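Local coordinates for Ara h 8 allergen isoform (PDB 6V8M), which is a peanut PR-10 allergen of the Bet v 1 family, binds 8-anilino-1-naphthalene sulfonate in the crystal, and may bind abscisic acid and serve in plant defence, at residues 22-27 with 72-77; 28-33 with 144-149; 93-98 with 125-130. All coordinates share one frame; numbering follows the deposited sequence.

Contact 1: residues 22-27 with 72-77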
loop_
_atom_site.group_PDB
_atom_site.type_symbol
_atom_site.label_atom_id
_atom_site.label_comp_id
_atom_site.label_asym_id
_atom_site.label_seq_id
_atom_site.Cartn_x
_atom_site.Cartn_y
_atom_site.Cartn_z
ATOM N N ALA A 22 2.420 -2.369 -12.646
ATOM C CA ALA A 22 1.175 -1.588 -12.440
ATOM C C ALA A 22 1.061 -1.133 -10.980
ATOM O O ALA A 22 0.716 0.028 -10.750
ATOM C CB ALA A 22 0.008 -2.415 -12.871
ATOM N N THR A 23 1.270 -2.027 -10.015
ATOM C CA THR A 23 1.002 -1.724 -8.590
ATOM C C THR A 23 2.124 -0.876 -7.982
ATOM O O THR A 23 1.835 -0.074 -7.074
ATOM C CB THR A 23 0.772 -2.983 -7.759
ATOM O OG1 THR A 23 1.895 -3.863 -7.855
ATOM C CG2 THR A 23 -0.464 -3.729 -8.198
ATOM N N VAL A 24 3.364 -1.038 -8.419
ATOM C CA VAL A 24 4.490 -0.385 -7.708
ATOM C C VAL A 24 5.135 0.639 -8.638
ATOM O O VAL A 24 5.190 1.812 -8.262
ATOM C CB VAL A 24 5.489 -1.434 -7.203
ATOM C CG1 VAL A 24 6.710 -0.771 -6.609
ATOM C CG2 VAL A 24 4.820 -2.366 -6.207
ATOM N N VAL A 25 5.610 0.223 -9.804
ATOM C CA VAL A 25 6.407 1.141 -10.668
ATOM C C VAL A 25 5.496 2.277 -11.154
ATOM O O VAL A 25 5.922 3.430 -11.048
ATOM C CB VAL A 25 7.100 0.377 -11.804
ATOM C CG1 VAL A 25 7.917 1.283 -12.709
ATOM C CG2 VAL A 25 7.973 -0.739 -11.244
ATOM N N ASP A 26 4.259 1.975 -11.558
ATOM C CA ASP A 26 3.273 2.955 -12.094
ATOM C C ASP A 26 2.174 3.264 -11.066
ATOM O O ASP A 26 1.211 3.999 -11.406
ATOM C CB ASP A 26 2.631 2.431 -13.383
ATOM C CG ASP A 26 3.623 2.246 -14.530
ATOM O OD1 ASP A 26 4.714 2.856 -14.468
ATOM O OD2 ASP A 26 3.298 1.499 -15.486
ATOM N N GLY A 27 2.301 2.771 -9.836
ATOM C CA GLY A 27 1.253 2.897 -8.812
ATOM C C GLY A 27 0.951 4.347 -8.481
ATOM O O GLY A 27 -0.214 4.640 -8.281
ATOM N N ASP A 72 10.585 1.898 2.009
ATOM C CA ASP A 72 11.627 1.218 2.822
ATOM C C ASP A 72 12.518 0.356 1.914
ATOM O O ASP A 72 13.776 0.353 2.094
ATOM C CB ASP A 72 11.000 0.406 3.959
ATOM C CG ASP A 72 10.126 1.221 4.902
ATOM O OD1 ASP A 72 10.609 2.260 5.409
ATOM O OD2 ASP A 72 8.982 0.805 5.147
ATOM N N ALA A 73 11.944 -0.312 0.929
ATOM C CA ALA A 73 12.716 -1.133 -0.020
ATOM C C ALA A 73 11.932 -1.257 -1.309
ATOM O O ALA A 73 10.692 -1.330 -1.252
ATOM C CB ALA A 73 13.034 -2.499 0.562
ATOM N N ILE A 74 12.637 -1.285 -2.432
ATOM C CA ILE A 74 11.973 -1.518 -3.736
ATOM C C ILE A 74 12.965 -2.229 -4.654
ATOM O O ILE A 74 14.129 -1.782 -4.731
ATOM C CB ILE A 74 11.419 -0.212 -4.328
ATOM C CG1 ILE A 74 10.697 -0.477 -5.647
ATOM C CG2 ILE A 74 12.491 0.866 -4.482
ATOM C CD1 ILE A 74 9.937 0.731 -6.164
ATOM N N ASP A 75 12.528 -3.333 -5.257
ATOM C CA ASP A 75 13.403 -4.143 -6.133
ATOM C C ASP A 75 12.545 -4.819 -7.198
ATOM O O ASP A 75 11.770 -5.728 -6.848
ATOM C CB ASP A 75 14.249 -5.134 -5.329
ATOM C CG ASP A 75 15.292 -5.824 -6.197
ATOM O OD1 ASP A 75 16.268 -5.173 -6.596
ATOM O OD2 ASP A 75 15.054 -6.964 -6.576
ATOM N N GLU A 76 12.747 -4.415 -8.449
ATOM C CA GLU A 76 11.991 -4.949 -9.600
ATOM C C GLU A 76 12.257 -6.446 -9.768
ATOM O O GLU A 76 11.300 -7.152 -10.012
ATOM C CB GLU A 76 12.334 -4.217 -10.895
ATOM C CG GLU A 76 11.473 -2.988 -11.089
ATOM C CD GLU A 76 11.656 -2.260 -12.408
ATOM O OE1 GLU A 76 11.275 -1.074 -12.473
ATOM O OE2 GLU A 76 12.185 -2.879 -13.365
ATOM N N ALA A 77 13.488 -6.929 -9.644
ATOM C CA ALA A 77 13.812 -8.325 -10.009
ATOM C C ALA A 77 13.135 -9.285 -9.034
ATOM O O ALA A 77 12.720 -10.398 -9.470
ATOM C CB ALA A 77 15.283 -8.575 -10.012
#

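Contact 2: residues 28-33 with 144-149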
loop_
_atom_site.group_PDB
_atom_site.type_symbol
_atom_site.label_atom_id
_atom_site.label_comp_id
_atom_site.label_asym_id
_atom_site.label_seq_id
_atom_site.Cartn_x
_atom_site.Cartn_y
_atom_site.Cartn_z
ATOM N N ASP A 28 1.948 5.232 -8.473
ATOM C CA ASP A 28 1.708 6.655 -8.109
ATOM C C ASP A 28 0.808 7.324 -9.146
ATOM O O ASP A 28 -0.046 8.121 -8.747
ATOM C CB ASP A 28 3.016 7.431 -7.945
ATOM C CG ASP A 28 3.818 6.977 -6.743
ATOM O OD1 ASP A 28 3.262 6.238 -5.910
ATOM O OD2 ASP A 28 5.009 7.322 -6.676
ATOM N N GLU A 29 0.987 7.012 -10.426
ATOM C CA GLU A 29 0.156 7.605 -11.506
ATOM C C GLU A 29 -1.193 6.884 -11.628
ATOM O O GLU A 29 -2.198 7.570 -11.843
ATOM C CB GLU A 29 0.954 7.602 -12.808
ATOM C CG GLU A 29 2.282 8.327 -12.650
ATOM C CD GLU A 29 2.759 9.151 -13.834
ATOM O OE1 GLU A 29 3.555 10.106 -13.617
ATOM O OE2 GLU A 29 2.334 8.848 -14.976
ATOM N N LEU A 30 -1.227 5.558 -11.482
ATOM C CA LEU A 30 -2.486 4.785 -11.687
ATOM C C LEU A 30 -3.448 4.970 -10.518
ATOM O O LEU A 30 -4.658 5.027 -10.745
ATOM C CB LEU A 30 -2.157 3.302 -11.849
ATOM C CG LEU A 30 -1.718 2.879 -13.237
ATOM C CD1 LEU A 30 -1.472 1.380 -13.262
ATOM C CD2 LEU A 30 -2.761 3.257 -14.280
ATOM N N THR A 31 -2.964 5.017 -9.286
ATOM C CA THR A 31 -3.878 4.925 -8.122
ATOM C C THR A 31 -4.927 6.028 -8.184
ATOM O O THR A 31 -6.102 5.725 -8.056
ATOM C CB THR A 31 -3.124 4.847 -6.792
ATOM O OG1 THR A 31 -2.351 3.632 -6.852
ATOM C CG2 THR A 31 -4.059 4.865 -5.611
ATOM N N PRO A 32 -4.594 7.334 -8.327
ATOM C CA PRO A 32 -5.639 8.350 -8.325
ATOM C C PRO A 32 -6.561 8.284 -9.552
ATOM O O PRO A 32 -7.635 8.837 -9.509
ATOM C CB PRO A 32 -4.899 9.701 -8.242
ATOM C CG PRO A 32 -3.421 9.384 -8.423
ATOM C CD PRO A 32 -3.233 7.882 -8.367
ATOM N N LYS A 33 -6.098 7.675 -10.650
ATOM C CA LYS A 33 -6.920 7.470 -11.860
ATOM C C LYS A 33 -7.996 6.428 -11.592
ATOM O O LYS A 33 -9.050 6.499 -12.229
ATOM C CB LYS A 33 -6.063 6.955 -13.014
ATOM C CG LYS A 33 -5.401 8.029 -13.837
ATOM C CD LYS A 33 -4.833 7.515 -15.132
ATOM C CE LYS A 33 -3.816 8.485 -15.692
ATOM N NZ LYS A 33 -3.180 7.949 -16.919
ATOM N N LYS A 144 -6.465 -4.349 -5.781
ATOM C CA LYS A 144 -7.453 -5.058 -6.627
ATOM C C LYS A 144 -8.012 -4.129 -7.708
ATOM O O LYS A 144 -8.390 -4.625 -8.786
ATOM C CB LYS A 144 -8.518 -5.720 -5.763
ATOM C CG LYS A 144 -7.900 -6.828 -4.925
ATOM C CD LYS A 144 -8.785 -7.492 -3.957
ATOM C CE LYS A 144 -8.040 -8.590 -3.215
ATOM N NZ LYS A 144 -7.912 -9.798 -4.052
ATOM N N ALA A 145 -8.104 -2.829 -7.451
ATOM C CA ALA A 145 -8.502 -1.891 -8.524
ATOM C C ALA A 145 -7.428 -1.865 -9.618
ATOM O O ALA A 145 -7.756 -1.899 -10.827
ATOM C CB ALA A 145 -8.794 -0.533 -7.924
ATOM N N ILE A 146 -6.151 -1.858 -9.232
ATOM C CA ILE A 146 -5.049 -1.882 -10.225
ATOM C C ILE A 146 -5.049 -3.236 -10.937
ATOM O O ILE A 146 -4.897 -3.256 -12.176
ATOM C CB ILE A 146 -3.716 -1.549 -9.538
ATOM C CG1 ILE A 146 -3.730 -0.099 -9.024
ATOM C CG2 ILE A 146 -2.601 -1.789 -10.538
ATOM C CD1 ILE A 146 -2.570 0.298 -8.139
ATOM N N GLU A 147 -5.229 -4.321 -10.184
ATOM C CA GLU A 147 -5.263 -5.672 -10.790
ATOM C C GLU A 147 -6.383 -5.728 -11.847
ATOM O O GLU A 147 -6.163 -6.235 -12.953
ATOM C CB GLU A 147 -5.436 -6.712 -9.694
ATOM C CG GLU A 147 -5.599 -8.117 -10.229
ATOM C CD GLU A 147 -6.196 -9.041 -9.194
ATOM O OE1 GLU A 147 -7.298 -8.717 -8.687
ATOM O OE2 GLU A 147 -5.545 -10.040 -8.875
ATOM N N GLY A 148 -7.561 -5.195 -11.540
ATOM C CA GLY A 148 -8.700 -5.207 -12.474
ATOM C C GLY A 148 -8.405 -4.399 -13.722
ATOM O O GLY A 148 -8.760 -4.828 -14.827
ATOM N N TYR A 149 -7.746 -3.268 -13.566
ATOM C CA TYR A 149 -7.353 -2.402 -14.693
ATOM C C TYR A 149 -6.419 -3.164 -15.639
ATOM O O TYR A 149 -6.604 -3.101 -16.868
ATOM C CB TYR A 149 -6.748 -1.118 -14.150
ATOM C CG TYR A 149 -6.103 -0.274 -15.200
ATOM C CD1 TYR A 149 -6.843 0.592 -15.972
ATOM C CD2 TYR A 149 -4.733 -0.342 -15.393
ATOM C CE1 TYR A 149 -6.230 1.391 -16.925
ATOM C CE2 TYR A 149 -4.107 0.438 -16.345
ATOM C CZ TYR A 149 -4.860 1.314 -17.104
ATOM O OH TYR A 149 -4.242 2.075 -18.055
#

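Contact 3: residues 93-98 with 125-130. With SO4 (sulfate ion), chain I.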
loop_
_atom_site.group_PDB
_atom_site.type_symbol
_atom_site.label_atom_id
_atom_site.label_comp_id
_atom_site.label_asym_id
_atom_site.label_seq_id
_atom_site.Cartn_x
_atom_site.Cartn_y
_atom_site.Cartn_z
ATOM N N GLU A 93 -5.742 8.311 14.579
ATOM C CA GLU A 93 -5.117 8.911 15.797
ATOM C C GLU A 93 -4.363 7.825 16.591
ATOM O O GLU A 93 -3.260 8.102 17.092
ATOM C CB GLU A 93 -6.176 9.496 16.738
ATOM N N ILE A 94 -4.926 6.624 16.678
ATOM C CA ILE A 94 -4.363 5.538 17.538
ATOM C C ILE A 94 -3.061 4.966 16.937
ATOM O O ILE A 94 -2.347 4.266 17.680
ATOM C CB ILE A 94 -5.432 4.448 17.818
ATOM C CG1 ILE A 94 -5.076 3.568 19.018
ATOM C CG2 ILE A 94 -5.704 3.583 16.598
ATOM C CD1 ILE A 94 -4.801 4.345 20.269
ATOM N N LEU A 95 -2.740 5.214 15.662
ATOM C CA LEU A 95 -1.553 4.607 14.994
ATOM C C LEU A 95 -0.345 5.555 15.006
ATOM O O LEU A 95 -0.517 6.729 14.678
ATOM C CB LEU A 95 -1.925 4.248 13.556
ATOM C CG LEU A 95 -3.009 3.185 13.399
ATOM C CD1 LEU A 95 -3.387 2.988 11.943
ATOM C CD2 LEU A 95 -2.577 1.867 14.028
ATOM N N GLU A 96 0.830 5.043 15.360
ATOM C CA GLU A 96 2.135 5.715 15.114
ATOM C C GLU A 96 2.467 5.561 13.635
ATOM O O GLU A 96 2.784 6.583 12.972
ATOM C CB GLU A 96 3.247 5.102 15.961
ATOM C CG GLU A 96 3.097 5.451 17.429
ATOM C CD GLU A 96 3.832 4.580 18.433
ATOM O OE1 GLU A 96 3.498 4.690 19.637
ATOM O OE2 GLU A 96 4.715 3.784 18.024
ATOM N N LYS A 97 2.382 4.324 13.145
ATOM C CA LYS A 97 2.701 3.986 11.742
ATOM C C LYS A 97 2.172 2.585 11.432
ATOM O O LYS A 97 1.942 1.791 12.367
ATOM C CB LYS A 97 4.212 4.068 11.478
ATOM C CG LYS A 97 5.067 3.070 12.247
ATOM C CD LYS A 97 6.567 3.220 12.017
ATOM C CE LYS A 97 7.361 2.182 12.783
ATOM N NZ LYS A 97 8.814 2.197 12.466
ATOM N N VAL A 98 2.079 2.279 10.145
ATOM C CA VAL A 98 1.880 0.896 9.630
ATOM C C VAL A 98 2.961 0.605 8.587
ATOM O O VAL A 98 3.085 1.370 7.628
ATOM C CB VAL A 98 0.472 0.677 9.058
ATOM C CG1 VAL A 98 0.270 -0.784 8.723
ATOM C CG2 VAL A 98 -0.613 1.150 10.002
ATOM N N ALA A 125 -3.028 -0.897 24.352
ATOM C CA ALA A 125 -4.333 -1.569 24.139
ATOM C C ALA A 125 -4.253 -2.405 22.866
ATOM O O ALA A 125 -3.431 -2.092 21.983
ATOM C CB ALA A 125 -5.443 -0.562 24.033
ATOM N N PRO A 126 -5.107 -3.454 22.707
ATOM C CA PRO A 126 -5.118 -4.219 21.467
ATOM C C PRO A 126 -5.445 -3.260 20.310
ATOM O O PRO A 126 -6.088 -2.268 20.525
ATOM C CB PRO A 126 -6.182 -5.306 21.696
ATOM C CG PRO A 126 -6.302 -5.389 23.209
ATOM C CD PRO A 126 -6.067 -3.978 23.703
ATOM N N LEU A 127 -4.960 -3.570 19.122
ATOM C CA LEU A 127 -5.329 -2.833 17.893
ATOM C C LEU A 127 -6.836 -2.985 17.706
ATOM O O LEU A 127 -7.351 -4.095 17.705
ATOM C CB LEU A 127 -4.533 -3.445 16.735
ATOM C CG LEU A 127 -4.900 -2.986 15.338
ATOM C CD1 LEU A 127 -4.462 -1.564 15.111
ATOM C CD2 LEU A 127 -4.276 -3.920 14.317
ATOM N N PRO A 128 -7.625 -1.897 17.590
ATOM C CA PRO A 128 -9.070 -2.027 17.392
ATOM C C PRO A 128 -9.399 -2.736 16.071
ATOM O O PRO A 128 -8.745 -2.459 15.074
ATOM C CB PRO A 128 -9.586 -0.592 17.388
ATOM C CG PRO A 128 -8.477 0.209 18.025
ATOM C CD PRO A 128 -7.197 -0.494 17.632
ATOM N N ASP A 129 -10.394 -3.632 16.095
ATOM C CA ASP A 129 -10.772 -4.430 14.902
ATOM C C ASP A 129 -11.111 -3.476 13.750
ATOM O O ASP A 129 -10.796 -3.815 12.609
ATOM C CB ASP A 129 -11.917 -5.394 15.219
ATOM C CG ASP A 129 -11.565 -6.515 16.191
ATOM O OD1 ASP A 129 -10.361 -6.718 16.496
ATOM O OD2 ASP A 129 -12.505 -7.166 16.669
ATOM N N GLU A 130 -11.724 -2.324 14.049
ATOM C CA GLU A 130 -12.219 -1.366 13.012
ATOM C C GLU A 130 -11.017 -0.775 12.265
ATOM O O GLU A 130 -11.115 -0.512 11.052
ATOM C CB GLU A 130 -13.067 -0.268 13.665
ATOM C CG GLU A 130 -13.729 0.662 12.660
ATOM C CD GLU A 130 -14.977 1.412 13.125
ATOM O OE1 GLU A 130 -15.544 1.071 14.207
ATOM O OE2 GLU A 130 -15.391 2.342 12.392
HETATM S S SO4 I . -9.458 8.567 14.147
HETATM O O1 SO4 I . -10.462 8.711 15.167
HETATM O O2 SO4 I . -8.950 7.220 14.155
HETATM O O3 SO4 I . -10.039 8.851 12.861
HETATM O O4 SO4 I . -8.383 9.486 14.401
#

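Contact 1: residues 22-27 with 72-77
Val24 and Val25, on the last turn of helix 16-25, come up beside Ile74 near the end of strand 64-75 and Glu76 just beyond it, with backbones well separated: the CA atoms of Val24 and Ile74 lie 8.5 Å apart, and those of Val25 and Glu76 8.3 Å. Side chains alone span this distance. Val24 and Ile74 reach for one another and run alongside, head to tail, so that Val24 CG1 meets Ile74 CD1 at 3.6 Å and lies 4.1 Å from Ile74 CG1. Ile74 makes this reach with CG1 anti to the backbone N (chi1 -178°) and CD1 continuing the extension. Glu76 stretches out beyond CG and lies athwart Val25, bringing its OE1 to 3.5 Å from Val25 CG2; this is van der Waals contact between a charged group and a methyl. Around this thin surface seam, Phe20 touches both Val25 and Glu76, and Tyr81 of strand 80-86 touches both Val24 and Ile74. Just before Ile74 the strand carries a classic beta bulge, where Asp72 and Ala73 both face Asp82, while Thr23 turns to Phe143 and Ile146 of helix 129-152.

Contact 2: residues 28-33 with 144-149
Leu30, which loses more surface to this contact than any other residue, meets both Tyr149 and Ile146 across two helices that run almost perpendicular, at 96°, with local axes 10.0 Å apart. Its CD2 makes the closer approach to the phenol ring, coming in obliquely to 3.7 Å from Tyr149 CE2 and 4.0 Å from Tyr149 CZ, with the leucine side chain set athwart that of the tyrosine. CD1 lies between the two partners, 4.2 Å from Tyr149 CE2 and 4.3 Å from Ile146 CG2. Tyr149 comes to Leu30 from the next turn of its helix, its CG anti to the backbone N (chi1 170°), and keeps an exposed position at the margin while Ile146 is buried.

In the Bet v 1 fold, the pair of short helices 16-25 and 27-34 forms a V into which the C-terminal part of the long helix 129-152 is laid, and Ile146 is a side chain that enters it. Besides Leu30 and Thr31, it touches Ala22 and Thr23 of the first short helix and Leu34 of the second.

Ile146 divides its branches between its partners, for CG2 serves Leu30 and the extended arm ends in CD1, 3.6 Å from Thr31 OG1. That hydroxyl is not left without a polar partner by its apolar neighbour: it is hydrogen-bonded to Gly27 O, one turn earlier in its own helix. Thr31 is buried, packs also on Ile38 and Ile41 of strand 38-45, and its side chain lies about 6 Å from a bound 8-anilino-1-naphthalene sulfonate.

Contact 3: residues 93-98 with 125-130
Leu95 and Leu127 meet at a slant through one methyl each, Leu95 CD2 lying 4.1 Å from Leu127 CD1. Neither CB is aimed squarely at the other segment; it is the ends of the side chains that close in. Leu127 manages this with CG turned anti to its own nitrogen (chi1 171°). A second, looser pair forms alongside: Ile94 and Pro128 point toward each other, yet Ile94 CG2 comes only to 4.5 Å from Pro128 CD, a methyl against a single carbon of the pyrrolidine ring. All the contact across the segments is apolar. Val131, on the first turn of helix 129-152, touches both Ile94 and Leu95, and Leu127 also rests on Phe119, His4 and Phe6.

One residue before Ile94, Glu93 N donates a hydrogen bond to sulfate O4 at 2.9 Å, and a weak one to sulfate O2; the anion probably comes from the crystallisation liquor.

Pro128 occupies the N-cap position, where the chain turns into the long helix. The contact thus brings the loop leading into helix 129-152 against the loop and first residues leading into strand 95-107, whose classic bulge has Glu96 and Lys97 both facing His120. Such closure of the sheet by the long C-terminal helix, over a ligand-binding interior, is the hallmark of the Bet v 1 fold.

Overall arrangement
Three small contacts here illustrate how helices and a curved antiparallel sheet meet at separate places: short helix on strand, short helix on long helix, and the loop before the long helix on the sheet. Contacts 1 and 2 are neighbours, their centres about 13 Å apart, meeting where Ala22 and Thr23 pack on Ile146; their segments alternate along the chain. Contact 3 lies across the chain's centre, its own centre about 26 Å from the centres of the other two. It opens after contact 1 has closed, and both its segments fall between those of contact 2, with which it shares helix 129-152. Ligand lies about 6 Å from side chains of contacts 2 and 3, consistent with a framework enclosing a binding cavity.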